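Xyloglucanase (Paenibacillus pabuli, PDB 2JEP) hydrolyses internal beta-1,4-glucosidic bonds in the backbone of xyloglucan, a plant cell wall polysaccharide, as a family 5 glycoside hydrolase. Local coordinates at residues D117-N121 / E122-V126; N129-G132 / D133-S137. All blocks are in the same frame, centred on the assembly; numbering follows the deposited sequence.

Contact 1 of 2, residues D117-N121 / E122-V126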
loop_
_atom_site.group_PDB
_atom_site.type_symbol
_atom_site.label_atom_id
_atom_site.label_comp_id
_atom_site.label_asym_id
_atom_site.label_seq_id
_atom_site.Cartn_x
_atom_site.Cartn_y
_atom_site.Cartn_z
ATOM N N ASP A 117 7.805 -13.926 -6.732
ATOM C CA ASP A 117 7.751 -15.367 -6.581
ATOM C C ASP A 117 8.084 -15.844 -5.165
ATOM O O ASP A 117 7.551 -16.856 -4.706
ATOM C CB ASP A 117 8.692 -16.038 -7.576
ATOM C CG ASP A 117 8.193 -16.014 -9.000
ATOM O OD1 ASP A 117 6.993 -15.741 -9.208
ATOM O OD2 ASP A 117 9.031 -16.362 -9.886
ATOM N N TYR A 118 8.957 -15.135 -4.444
ATOM C CA TYR A 118 9.239 -15.529 -3.063
ATOM C C TYR A 118 7.964 -15.618 -2.246
ATOM O O TYR A 118 7.843 -16.471 -1.397
ATOM C CB TYR A 118 10.175 -14.548 -2.349
ATOM C CG TYR A 118 11.566 -14.363 -2.921
ATOM C CD1 TYR A 118 12.113 -15.250 -3.811
ATOM C CD2 TYR A 118 12.329 -13.260 -2.563
ATOM C CE1 TYR A 118 13.393 -15.040 -4.343
ATOM C CE2 TYR A 118 13.591 -13.069 -3.062
ATOM C CZ TYR A 118 14.116 -13.944 -3.970
ATOM O OH TYR A 118 15.374 -13.699 -4.472
ATOM N N ALA A 119 7.039 -14.693 -2.483
ATOM C CA ALA A 119 5.744 -14.660 -1.776
ATOM C C ALA A 119 4.699 -15.525 -2.468
ATOM O O ALA A 119 4.000 -16.322 -1.824
ATOM C CB ALA A 119 5.230 -13.217 -1.653
ATOM N N TYR A 120 4.599 -15.400 -3.790
ATOM C CA TYR A 120 3.576 -16.137 -4.534
ATOM C C TYR A 120 3.764 -17.651 -4.413
ATOM O O TYR A 120 2.786 -18.397 -4.273
ATOM C CB TYR A 120 3.606 -15.684 -5.986
ATOM C CG TYR A 120 2.587 -16.294 -6.916
ATOM C CD1 TYR A 120 1.338 -15.743 -7.055
ATOM C CD2 TYR A 120 2.900 -17.412 -7.679
ATOM C CE1 TYR A 120 0.416 -16.287 -7.942
ATOM C CE2 TYR A 120 1.985 -17.976 -8.541
ATOM C CZ TYR A 120 0.753 -17.399 -8.691
ATOM O OH TYR A 120 -0.190 -17.909 -9.571
ATOM N N ASN A 121 5.013 -18.107 -4.462
ATOM C CA ASN A 121 5.278 -19.540 -4.367
ATOM C C ASN A 121 5.048 -20.109 -2.983
ATOM O O ASN A 121 4.985 -21.355 -2.831
ATOM C CB ASN A 121 6.689 -19.862 -4.831
ATOM C CG ASN A 121 6.863 -19.719 -6.315
ATOM O OD1 ASN A 121 5.886 -19.683 -7.062
ATOM N ND2 ASN A 121 8.126 -19.641 -6.758
ATOM N N GLU A 122 4.908 -19.226 -1.986
ATOM C CA GLU A 122 4.550 -19.609 -0.627
ATOM C C GLU A 122 3.052 -19.517 -0.359
ATOM O O GLU A 122 2.610 -19.675 0.770
ATOM C CB GLU A 122 5.311 -18.753 0.382
ATOM C CG GLU A 122 6.781 -19.042 0.455
ATOM C CD GLU A 122 7.074 -20.421 1.019
ATOM O OE1 GLU A 122 6.372 -20.805 1.972
ATOM O OE2 GLU A 122 7.991 -21.114 0.514
ATOM N N GLY A 123 2.258 -19.319 -1.397
ATOM C CA GLY A 123 0.812 -19.356 -1.218
ATOM C C GLY A 123 0.225 -18.041 -0.732
ATOM O O GLY A 123 -0.957 -17.982 -0.401
ATOM N N LEU A 124 1.041 -16.985 -0.689
ATOM C CA LEU A 124 0.587 -15.698 -0.157
ATOM C C LEU A 124 -0.086 -14.871 -1.245
ATOM O O LEU A 124 0.198 -15.046 -2.421
ATOM C CB LEU A 124 1.796 -14.935 0.382
ATOM C CG LEU A 124 2.523 -15.636 1.529
ATOM C CD1 LEU A 124 3.854 -14.965 1.803
ATOM C CD2 LEU A 124 1.682 -15.682 2.814
ATOM N N TYR A 125 -0.961 -13.955 -0.838
ATOM C CA TYR A 125 -1.411 -12.893 -1.714
ATOM C C TYR A 125 -0.263 -11.886 -1.832
ATOM O O TYR A 125 0.498 -11.679 -0.873
ATOM C CB TYR A 125 -2.651 -12.206 -1.141
ATOM C CG TYR A 125 -3.921 -12.955 -1.458
ATOM C CD1 TYR A 125 -4.350 -14.023 -0.672
ATOM C CD2 TYR A 125 -4.684 -12.614 -2.557
ATOM C CE1 TYR A 125 -5.498 -14.739 -1.005
ATOM C CE2 TYR A 125 -5.830 -13.304 -2.875
ATOM C CZ TYR A 125 -6.231 -14.354 -2.108
ATOM O OH TYR A 125 -7.406 -15.029 -2.459
ATOM N N VAL A 126 -0.164 -11.268 -2.996
ATOM C CA VAL A 126 0.921 -10.355 -3.298
ATOM C C VAL A 126 0.349 -9.153 -4.021
ATOM O O VAL A 126 -0.460 -9.325 -4.944
ATOM C CB VAL A 126 1.974 -11.018 -4.208
ATOM C CG1 VAL A 126 3.161 -10.070 -4.439
ATOM C CG2 VAL A 126 2.442 -12.350 -3.628
HETATM O O HOH W 1 9.551 -18.784 -1.525
#
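Ala119 and Leu124 meet at the end of helix 106-120, where a Schellman motif turns the chain into strand 125-128 of the TIM barrel. Leu124 N donates to Ala119 O at 3.2 Å, and Gly123 N donates to Tyr120 O at 3.1 Å. Gly123 has a positive phi of 84°, and a side chain at these backbone angles would press on the carbonyl oxygen of Glu122. Ala119 O is gripped twice, because Glu122 N also reaches it, at 3.0 Å, from the face of the carbonyl plane opposite to Leu124 N. Glu122 then folds back over the last turn of the helix. Its CB lies 3.5 Å from Ala119 O, and its CG sits beside the backbone N and approaches Tyr118 O to 3.3 Å. A bend at chi2 (-67°) turns the carboxylate from there: OE1 forms a salt bridge to Lys79 on helix 72-80, while OE2 accepts a weak bond from a water that donates more firmly to Tyr118 O. Arg174 NH1 bonds both Tyr120 O and Leu124 O, and the same arginine makes a cation-pi contact with the Tyr120 ring. Inside, Leu124 brings CD1 to 4.1 Å from Ala119 CB, and both residues pack on Ile86 of strand 85-88, the first strand of this beta-alpha-beta unit. Past the turn, on the strand, Val126 brings CG2, anti to its carbonyl carbon, to 3.5 Å from Ala119 CB.

Contact 2 of 2, residues N129-G132 / D133-S137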
loop_
_atom_site.group_PDB
_atom_site.type_symbol
_atom_site.label_atom_id
_atom_site.label_comp_id
_atom_site.label_asym_id
_atom_site.label_seq_id
_atom_site.Cartn_x
_atom_site.Cartn_y
_atom_site.Cartn_z
ATOM N N ASN A 129 2.973 -2.504 -7.051
ATOM C CA ASN A 129 2.479 -1.178 -7.420
ATOM C C ASN A 129 3.496 -0.394 -8.256
ATOM O O ASN A 129 4.505 -0.956 -8.708
ATOM C CB ASN A 129 2.053 -0.412 -6.165
ATOM C CG ASN A 129 3.217 0.063 -5.319
ATOM O OD1 ASN A 129 4.367 -0.100 -5.703
ATOM N ND2 ASN A 129 2.917 0.690 -4.182
ATOM N N ILE A 130 3.198 0.883 -8.508
ATOM C CA ILE A 130 4.189 1.864 -8.973
ATOM C C ILE A 130 4.268 2.886 -7.857
ATOM O O ILE A 130 3.272 3.515 -7.515
ATOM C CB ILE A 130 3.792 2.499 -10.307
ATOM C CG1 ILE A 130 3.776 1.440 -11.413
ATOM C CG2 ILE A 130 4.715 3.686 -10.621
ATOM C CD1 ILE A 130 3.403 1.989 -12.805
ATOM N N HIS A 131 5.446 3.013 -7.230
ATOM C CA HIS A 131 5.522 3.638 -5.905
ATOM C C HIS A 131 6.178 5.019 -5.904
ATOM O O HIS A 131 5.482 6.061 -5.868
ATOM C CB HIS A 131 6.206 2.648 -4.947
ATOM C CG HIS A 131 6.006 2.946 -3.499
ATOM N ND1 HIS A 131 5.039 2.321 -2.737
ATOM C CD2 HIS A 131 6.660 3.790 -2.665
ATOM C CE1 HIS A 131 5.120 2.759 -1.493
ATOM N NE2 HIS A 131 6.082 3.665 -1.424
ATOM N N GLY A 132 7.506 5.072 -5.981
ATOM C CA GLY A 132 8.179 6.378 -5.907
ATOM C C GLY A 132 7.850 7.307 -7.070
ATOM O O GLY A 132 7.924 8.532 -6.954
ATOM N N ASP A 133 7.506 6.702 -8.216
ATOM C CA ASP A 133 7.309 7.442 -9.433
ATOM C C ASP A 133 6.218 8.495 -9.338
ATOM O O ASP A 133 6.217 9.433 -10.124
ATOM C CB ASP A 133 6.941 6.491 -10.570
ATOM C CG ASP A 133 7.972 5.407 -10.802
ATOM O OD1 ASP A 133 8.258 4.630 -9.862
ATOM O OD2 ASP A 133 8.509 5.330 -11.946
ATOM N N GLY A 134 5.275 8.331 -8.420
ATOM C CA GLY A 134 4.170 9.270 -8.293
ATOM C C GLY A 134 4.386 10.468 -7.404
ATOM O O GLY A 134 3.484 11.304 -7.292
ATOM N N TYR A 135 5.578 10.581 -6.805
ATOM C CA TYR A 135 5.874 11.691 -5.906
ATOM C C TYR A 135 6.637 12.839 -6.559
ATOM O O TYR A 135 7.682 12.642 -7.173
ATOM C CB TYR A 135 6.723 11.217 -4.762
ATOM C CG TYR A 135 6.064 10.316 -3.722
ATOM C CD1 TYR A 135 5.036 10.782 -2.927
ATOM C CD2 TYR A 135 6.560 9.044 -3.488
ATOM C CE1 TYR A 135 4.471 9.981 -1.938
ATOM C CE2 TYR A 135 6.029 8.239 -2.505
ATOM C CZ TYR A 135 4.991 8.708 -1.722
ATOM O OH TYR A 135 4.487 7.889 -0.729
ATOM N N ASN A 136 6.141 14.055 -6.337
ATOM C CA ASN A 136 6.871 15.271 -6.701
ATOM C C ASN A 136 8.241 15.331 -6.035
ATOM O O ASN A 136 9.194 15.798 -6.647
ATOM C CB ASN A 136 6.061 16.525 -6.325
ATOM C CG ASN A 136 4.955 16.822 -7.300
ATOM O OD1 ASN A 136 3.788 16.401 -7.100
ATOM N ND2 ASN A 136 5.281 17.512 -8.352
ATOM N N SER A 137 8.331 14.845 -4.805
ATOM C CA SER A 137 9.549 14.976 -4.014
ATOM C C SER A 137 10.620 13.938 -4.309
ATOM O O SER A 137 11.725 14.017 -3.768
ATOM C CB SER A 137 9.195 14.932 -2.529
ATOM O OG SER A 137 8.641 13.674 -2.197
#
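Ile130 and Asp133 form the tight side of the loop that leaves the C-terminal end of strand 125-128 in the TIM barrel, their side chains crossing at about a right angle. Ile130 CG2, anti to the backbone N, is the branch that meets Asp133, 3.6 Å from its CB. The methyl also lies 3.7 Å from Asp133 CG, so it packs against the root of a buried carboxylate. Both oxygens of that group are satisfied beyond the loop: OD1 accepts from Tyr92 N, and OD2 from Leu93 N and Trp142 NE1. Replacing Asp133 with an alanine would probably leave these three N-H groups without their acceptor and loosen the tie between the loops. Between the two sides runs a short 3-10 segment, with Tyr135 N bonded to Gly132 O at 3.1 Å and Gly134 N held only weakly by His131 O at 3.4 Å. The other side is looser: partly exposed Tyr135 brings CD2 to 3.8 Å from Gly132 O, and Tyr135 CE2 comes no nearer to His131 CD2 than 4.5 Å. Both rings also have partners outside the loop: Tyr135 OH bonds Glu182 OE1, and His131 touches Glu53, Pro89 and Asn181. Asn129 ND2 also donates to His131 ND1 at 3.0 Å, nearly in the imidazole plane, which sets the ring's rotation. Ile130 packs on Tyr157, Val160, Trp161 and Ile164 of helix 150-167.

Contacts 1 and 2 bracket one barrel strand, 125-128: residues 117-126 deliver the chain into it from helix 106-120, and residues 129-137 carry it away toward helix 150-167. Their centres are 24 Å apart and they touch only through the continuity of the chain. Contact 1 lies at the N-terminal end of this strand, away from the face that carries the active site in this family. Contact 2 lies at the C-terminal end of the strand, the end where TIM-barrel glycosidases of family 5 carry their active site, consistent with a place for its loop beside the substrate cleft. A calcium ion is bound about 5 Å from the Tyr135 side chain.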